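Local coordinates for protein diacylglycerol kinase (Bacillus anthracis, PDB 3S40) that probably phosphorylates diacylglycerol or a related lipid, transferring a phosphate from a nucleotide such as ATP, at residues Phe213-Lys218 with Phe246-Glu251; Asp225-Lys230 with Asn252-Val257. All coordinates share one frame; numbering follows the deposited sequence.

Contact 1 lies at the surface and joins two loops, whereas contact 2 is partly buried and pairs strand 224-230 with strand 254-259, an outermost strand of its six-stranded antiparallel sheet within this chain. The two alternate along the chain: loop 213-218 leads to strand 224-230, and loop 246-251 runs on into strand 254-259. Chemistry follows place. Contact 1 has van der Waals touches around a proline and an exposed phenylalanine, while contact 2 has a ladder of backbone hydrogen bonds with apolar side chains on both faces. They meet at His256 of contact 2, whose ND1 lies 3.0 Å from OD1 of Asp248 in contact 1, a probable hydrogen bond.

Contact 1. Residues Phe213-Lys218 with Phe246-Glu251; sequences FIPNVK and FEDSNE
Pro215 presents its ring to the backbone and acid of the 246-251 loop, and this is the closely packed, buried part of the contact. Its CG lies 3.5 Å from OD1 of Asp248, the two side chains crossing at about a right angle, while Pro215 CB rests 4.0 Å from the carbonyl oxygen of Glu247. A proline suits the place: its ring is compact and apolar, and it occupies the second position of a type II beta turn running from Ile214 to Val217. The same side chain also touches Phe227, Tyr240 and His256. Asp248 OD1 is hydrogen-bonded to His256 ND1, outside the two loops. Here the loop before strand 224-230 meets the loop before strand 254-259, in the YegS-type C-terminal domain, whose fold resembles the NAD kinase beta sandwich. On the solvent side Asn216 and Lys218 are partly exposed and Phe246 is exposed. Asn216, third in the turn, has CG anti to its backbone N (chi1 -157°). Its OD1 sits near the plane of the Phe246 ring, 3.4 Å from both CD1 and CE1 of Phe246, where an oxygen meets the slightly positive C-H edge. Amide and ring planes stand 70° apart. The Lys218 chain bends at chi2 (-76°), and its NZ stays 4.0 Å from Phe246 CE1, obliquely placed against the ring.

Contact 2. Residues Asp225-Lys230 with Asn252-Val257; sequences DIFVVK and NDIFHV
Asp225 OD1 accepts a hydrogen bond from NE2 of His256 at 2.7 Å, using its anti lone pair, away from the other oxygen. The carboxylate oxygen lies in the imidazole plane although the two flat groups are turned 35° apart. Histidine suits this place because its two ring nitrogens can serve two carboxylates, ND1 that of Asp248. The other oxygen of Asp225, OD2, makes a salt bridge with Lys258. At the other end of the pair Lys230, extended beyond CG, carries NZ to the carbonyl oxygen of Asn252, 2.7 Å away and well above the carbonyl plane. Ile226 with Val257 and Val228 with Phe255 each exchange two backbone bonds, and Lys230 N adds one to Asp253 O. Beta-branched and aromatic residues suit the two faces. On one, Ile226 and Val257 lie side by side, CD1 to CG1 3.8 Å, and Val228 meets Phe255 CB. On the other, CG2 of Ile254 comes obliquely to Phe227 CE1 at 3.4 Å, and helix 234-240 packs over them through Phe237. Strands 225-230 and 254-257 run antiparallel, 175° between their directions, with hydrogen-bonded and non-hydrogen-bonded pairs alternating as in a regular antiparallel beta sheet, here at its edge within this chain.

Contact 1. Residues Phe213-Lys218 with Phe246-Glu251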
loop_
_atom_site.group_PDB
_atom_site.type_symbol
_atom_site.label_atom_id
_atom_site.label_comp_id
_atom_site.label_asym_id
_atom_site.label_seq_id
_atom_site.Cartn_x
_atom_site.Cartn_y
_atom_site.Cartn_z
ATOM N N PHE A 213 11.708 0.012 5.886
ATOM C CA PHE A 213 12.670 0.136 6.980
ATOM C C PHE A 213 12.052 -0.117 8.366
ATOM O O PHE A 213 12.766 -0.164 9.371
ATOM C CB PHE A 213 13.354 1.508 6.930
ATOM C CG PHE A 213 12.395 2.675 6.913
ATOM C CD1 PHE A 213 11.683 3.016 8.057
ATOM C CD2 PHE A 213 12.225 3.437 5.764
ATOM C CE1 PHE A 213 10.817 4.088 8.067
ATOM C CE2 PHE A 213 11.349 4.522 5.754
ATOM C CZ PHE A 213 10.644 4.851 6.909
ATOM N N ILE A 214 10.732 -0.280 8.429
ATOM C CA ILE A 214 10.066 -0.661 9.682
ATOM C C ILE A 214 10.139 -2.178 9.866
ATOM O O ILE A 214 9.616 -2.938 9.044
ATOM C CB ILE A 214 8.589 -0.202 9.706
ATOM C CG1 ILE A 214 8.487 1.298 9.422
ATOM C CG2 ILE A 214 7.896 -0.550 11.051
ATOM C CD1 ILE A 214 7.037 1.824 9.375
ATOM N N PRO A 215 10.793 -2.632 10.948
ATOM C CA PRO A 215 10.989 -4.075 11.139
ATOM C C PRO A 215 9.683 -4.829 11.367
ATOM O O PRO A 215 8.796 -4.371 12.082
ATOM C CB PRO A 215 11.887 -4.154 12.391
ATOM C CG PRO A 215 12.512 -2.803 12.498
ATOM C CD PRO A 215 11.444 -1.854 12.012
ATOM N N ASN A 216 9.586 -5.994 10.742
ATOM C CA ASN A 216 8.402 -6.839 10.804
ATOM C C ASN A 216 7.038 -6.179 10.567
ATOM O O ASN A 216 6.040 -6.650 11.087
ATOM C CB ASN A 216 8.355 -7.649 12.108
ATOM C CG ASN A 216 7.486 -8.903 11.979
ATOM O OD1 ASN A 216 7.523 -9.590 10.951
ATOM N ND2 ASN A 216 6.684 -9.192 13.008
ATOM N N VAL A 217 6.966 -5.109 9.789
ATOM C CA VAL A 217 5.644 -4.619 9.407
ATOM C C VAL A 217 5.020 -5.671 8.467
ATOM O O VAL A 217 5.725 -6.275 7.674
ATOM C CB VAL A 217 5.726 -3.236 8.728
ATOM C CG1 VAL A 217 6.766 -3.261 7.612
ATOM C CG2 VAL A 217 4.357 -2.796 8.219
ATOM N N LYS A 218 3.718 -5.923 8.597
ATOM C CA LYS A 218 3.018 -6.918 7.780
ATOM C C LYS A 218 1.676 -6.347 7.361
ATOM O O LYS A 218 1.018 -5.676 8.168
ATOM C CB LYS A 218 2.732 -8.191 8.574
ATOM C CG LYS A 218 3.944 -8.955 9.060
ATOM C CD LYS A 218 4.607 -9.730 7.936
ATOM C CE LYS A 218 5.782 -10.527 8.494
ATOM N NZ LYS A 218 6.575 -11.246 7.452
ATOM N N PHE A 246 14.050 -7.991 11.141
ATOM C CA PHE A 246 12.895 -8.506 11.867
ATOM C C PHE A 246 12.898 -8.149 13.343
ATOM O O PHE A 246 11.847 -8.137 13.985
ATOM C CB PHE A 246 12.710 -10.002 11.632
ATOM C CG PHE A 246 12.038 -10.306 10.331
ATOM C CD1 PHE A 246 10.753 -9.836 10.082
ATOM C CD2 PHE A 246 12.689 -11.031 9.347
ATOM C CE1 PHE A 246 10.124 -10.097 8.879
ATOM C CE2 PHE A 246 12.066 -11.296 8.138
ATOM C CZ PHE A 246 10.780 -10.829 7.903
ATOM N N GLU A 247 14.075 -7.825 13.865
ATOM C CA GLU A 247 14.194 -7.368 15.244
ATOM C C GLU A 247 14.586 -5.888 15.304
ATOM O O GLU A 247 15.192 -5.364 14.368
ATOM C CB GLU A 247 15.216 -8.225 15.999
ATOM C CG GLU A 247 15.012 -9.729 15.841
ATOM C CD GLU A 247 13.623 -10.186 16.272
ATOM O OE1 GLU A 247 13.019 -9.511 17.132
ATOM O OE2 GLU A 247 13.138 -11.215 15.746
ATOM N N ASP A 248 14.243 -5.221 16.403
ATOM C CA ASP A 248 14.618 -3.820 16.588
ATOM C C ASP A 248 16.047 -3.654 17.090
ATOM O O ASP A 248 16.618 -4.569 17.681
ATOM C CB ASP A 248 13.652 -3.116 17.537
ATOM C CG ASP A 248 12.331 -2.799 16.880
ATOM O OD1 ASP A 248 12.322 -1.970 15.943
ATOM O OD2 ASP A 248 11.310 -3.379 17.297
ATOM N N SER A 249 16.617 -2.475 16.861
ATOM C CA SER A 249 17.995 -2.214 17.252
ATOM C C SER A 249 18.113 -1.203 18.393
ATOM O O SER A 249 18.590 -1.546 19.477
ATOM C CB SER A 249 18.822 -1.759 16.046
ATOM O OG SER A 249 18.679 -2.657 14.961
ATOM N N ASN A 250 17.676 0.034 18.160
ATOM C CA ASN A 250 17.964 1.124 19.099
ATOM C C ASN A 250 16.771 1.618 19.910
ATOM O O ASN A 250 16.281 2.721 19.674
ATOM C CB ASN A 250 18.589 2.321 18.371
ATOM C CG ASN A 250 19.751 1.928 17.480
ATOM O OD1 ASN A 250 19.646 1.012 16.667
ATOM N ND2 ASN A 250 20.872 2.627 17.629
ATOM N N GLU A 251 16.323 0.822 20.877
ATOM C CA GLU A 251 15.174 1.194 21.702
ATOM C C GLU A 251 15.294 2.607 22.271
ATOM O O GLU A 251 14.313 3.178 22.754
ATOM C CB GLU A 251 14.966 0.196 22.844
ATOM C CG GLU A 251 14.457 -1.168 22.408
ATOM C CD GLU A 251 15.552 -2.045 21.837
ATOM O OE1 GLU A 251 16.711 -1.922 22.291
ATOM O OE2 GLU A 251 15.254 -2.855 20.934
#

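Contact 2. Residues Asp225-Lys230 with Asn252-Val257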
loop_
_atom_site.group_PDB
_atom_site.type_symbol
_atom_site.label_atom_id
_atom_site.label_comp_id
_atom_site.label_asym_id
_atom_site.label_seq_id
_atom_site.Cartn_x
_atom_site.Cartn_y
_atom_site.Cartn_z
ATOM N N ASP A 225 2.038 -0.590 12.516
ATOM C CA ASP A 225 3.358 -0.366 13.099
ATOM C C ASP A 225 3.662 1.119 13.247
ATOM O O ASP A 225 3.776 1.854 12.260
ATOM C CB ASP A 225 4.449 -1.041 12.265
ATOM C CG ASP A 225 4.477 -2.541 12.463
ATOM O OD1 ASP A 225 5.469 -3.063 13.027
ATOM O OD2 ASP A 225 3.489 -3.197 12.076
ATOM N N ILE A 226 3.776 1.552 14.493
ATOM C CA ILE A 226 4.207 2.904 14.790
ATOM C C ILE A 226 5.722 2.914 14.803
ATOM O O ILE A 226 6.355 2.061 15.424
ATOM C CB ILE A 226 3.718 3.357 16.170
ATOM C CG1 ILE A 226 2.191 3.279 16.252
ATOM C CG2 ILE A 226 4.234 4.755 16.479
ATOM C CD1 ILE A 226 1.631 3.655 17.614
ATOM N N PHE A 227 6.303 3.887 14.122
ATOM C CA PHE A 227 7.749 3.978 14.029
ATOM C C PHE A 227 8.145 5.445 14.164
ATOM O O PHE A 227 7.745 6.301 13.355
ATOM C CB PHE A 227 8.222 3.401 12.688
ATOM C CG PHE A 227 9.721 3.276 12.562
ATOM C CD1 PHE A 227 10.379 2.165 13.052
ATOM C CD2 PHE A 227 10.464 4.276 11.953
ATOM C CE1 PHE A 227 11.756 2.042 12.934
ATOM C CE2 PHE A 227 11.843 4.162 11.827
ATOM C CZ PHE A 227 12.487 3.044 12.316
ATOM N N VAL A 228 8.919 5.736 15.200
ATOM C CA VAL A 228 9.338 7.100 15.473
ATOM C C VAL A 228 10.852 7.222 15.460
ATOM O O VAL A 228 11.547 6.476 16.144
ATOM C CB VAL A 228 8.837 7.553 16.841
ATOM C CG1 VAL A 228 9.309 8.973 17.122
ATOM C CG2 VAL A 228 7.319 7.458 16.903
ATOM N N VAL A 229 11.386 8.150 14.679
ATOM C CA VAL A 229 12.814 8.397 14.794
ATOM C C VAL A 229 13.033 9.642 15.638
ATOM O O VAL A 229 12.582 10.729 15.285
ATOM C CB VAL A 229 13.500 8.545 13.453
ATOM C CG1 VAL A 229 15.013 8.677 13.664
ATOM C CG2 VAL A 229 13.181 7.346 12.569
ATOM N N LYS A 230 13.712 9.467 16.765
ATOM C CA LYS A 230 13.919 10.559 17.703
ATOM C C LYS A 230 14.949 11.536 17.158
ATOM O O LYS A 230 15.700 11.210 16.238
ATOM C CB LYS A 230 14.354 10.011 19.061
ATOM C CG LYS A 230 13.457 8.890 19.563
ATOM C CD LYS A 230 13.913 8.340 20.906
ATOM C CE LYS A 230 13.074 7.127 21.307
ATOM N NZ LYS A 230 13.463 6.553 22.629
ATOM N N ASN A 252 16.498 3.165 22.214
ATOM C CA ASN A 252 16.753 4.489 22.765
ATOM C C ASN A 252 16.567 5.611 21.755
ATOM O O ASN A 252 16.095 6.693 22.098
ATOM C CB ASN A 252 18.163 4.555 23.352
ATOM C CG ASN A 252 18.273 3.836 24.679
ATOM O OD1 ASN A 252 18.905 2.783 24.779
ATOM N ND2 ASN A 252 17.659 4.404 25.711
ATOM N N ASP A 253 16.944 5.352 20.508
ATOM C CA ASP A 253 16.933 6.387 19.485
ATOM C C ASP A 253 15.724 6.246 18.559
ATOM O O ASP A 253 15.372 7.168 17.820
ATOM C CB ASP A 253 18.233 6.331 18.679
ATOM C CG ASP A 253 19.462 6.186 19.563
ATOM O OD1 ASP A 253 20.462 5.585 19.111
ATOM O OD2 ASP A 253 19.426 6.666 20.716
ATOM N N ILE A 254 15.091 5.081 18.606
ATOM C CA ILE A 254 13.945 4.799 17.752
ATOM C C ILE A 254 12.852 4.072 18.527
ATOM O O ILE A 254 13.111 3.065 19.185
ATOM C CB ILE A 254 14.362 3.982 16.511
ATOM C CG1 ILE A 254 15.280 4.821 15.620
ATOM C CG2 ILE A 254 13.138 3.506 15.734
ATOM C CD1 ILE A 254 15.626 4.165 14.306
ATOM N N PHE A 255 11.634 4.600 18.466
ATOM C CA PHE A 255 10.500 3.954 19.103
ATOM C C PHE A 255 9.683 3.173 18.065
ATOM O O PHE A 255 9.295 3.712 17.037
ATOM C CB PHE A 255 9.617 4.987 19.799
ATOM C CG PHE A 255 8.405 4.394 20.467
ATOM C CD1 PHE A 255 8.539 3.585 21.583
ATOM C CD2 PHE A 255 7.131 4.664 19.989
ATOM C CE1 PHE A 255 7.416 3.045 22.209
ATOM C CE2 PHE A 255 6.003 4.128 20.607
ATOM C CZ PHE A 255 6.147 3.318 21.716
ATOM N N HIS A 256 9.429 1.899 18.345
ATOM C CA HIS A 256 8.658 1.063 17.446
ATOM C C HIS A 256 7.727 0.193 18.249
ATOM O O HIS A 256 8.166 -0.568 19.117
ATOM C CB HIS A 256 9.579 0.176 16.608
ATOM C CG HIS A 256 8.846 -0.777 15.713
ATOM N ND1 HIS A 256 9.405 -1.952 15.261
ATOM C CD2 HIS A 256 7.605 -0.716 15.169
ATOM C CE1 HIS A 256 8.538 -2.580 14.486
ATOM N NE2 HIS A 256 7.435 -1.854 14.420
ATOM N N VAL A 257 6.435 0.308 17.978
ATOM C CA VAL A 257 5.471 -0.556 18.634
ATOM C C VAL A 257 4.374 -0.922 17.650
ATOM O O VAL A 257 4.177 -0.233 16.643
ATOM C CB VAL A 257 4.841 0.124 19.866
ATOM C CG1 VAL A 257 3.883 1.230 19.439
ATOM C CG2 VAL A 257 4.106 -0.898 20.714
#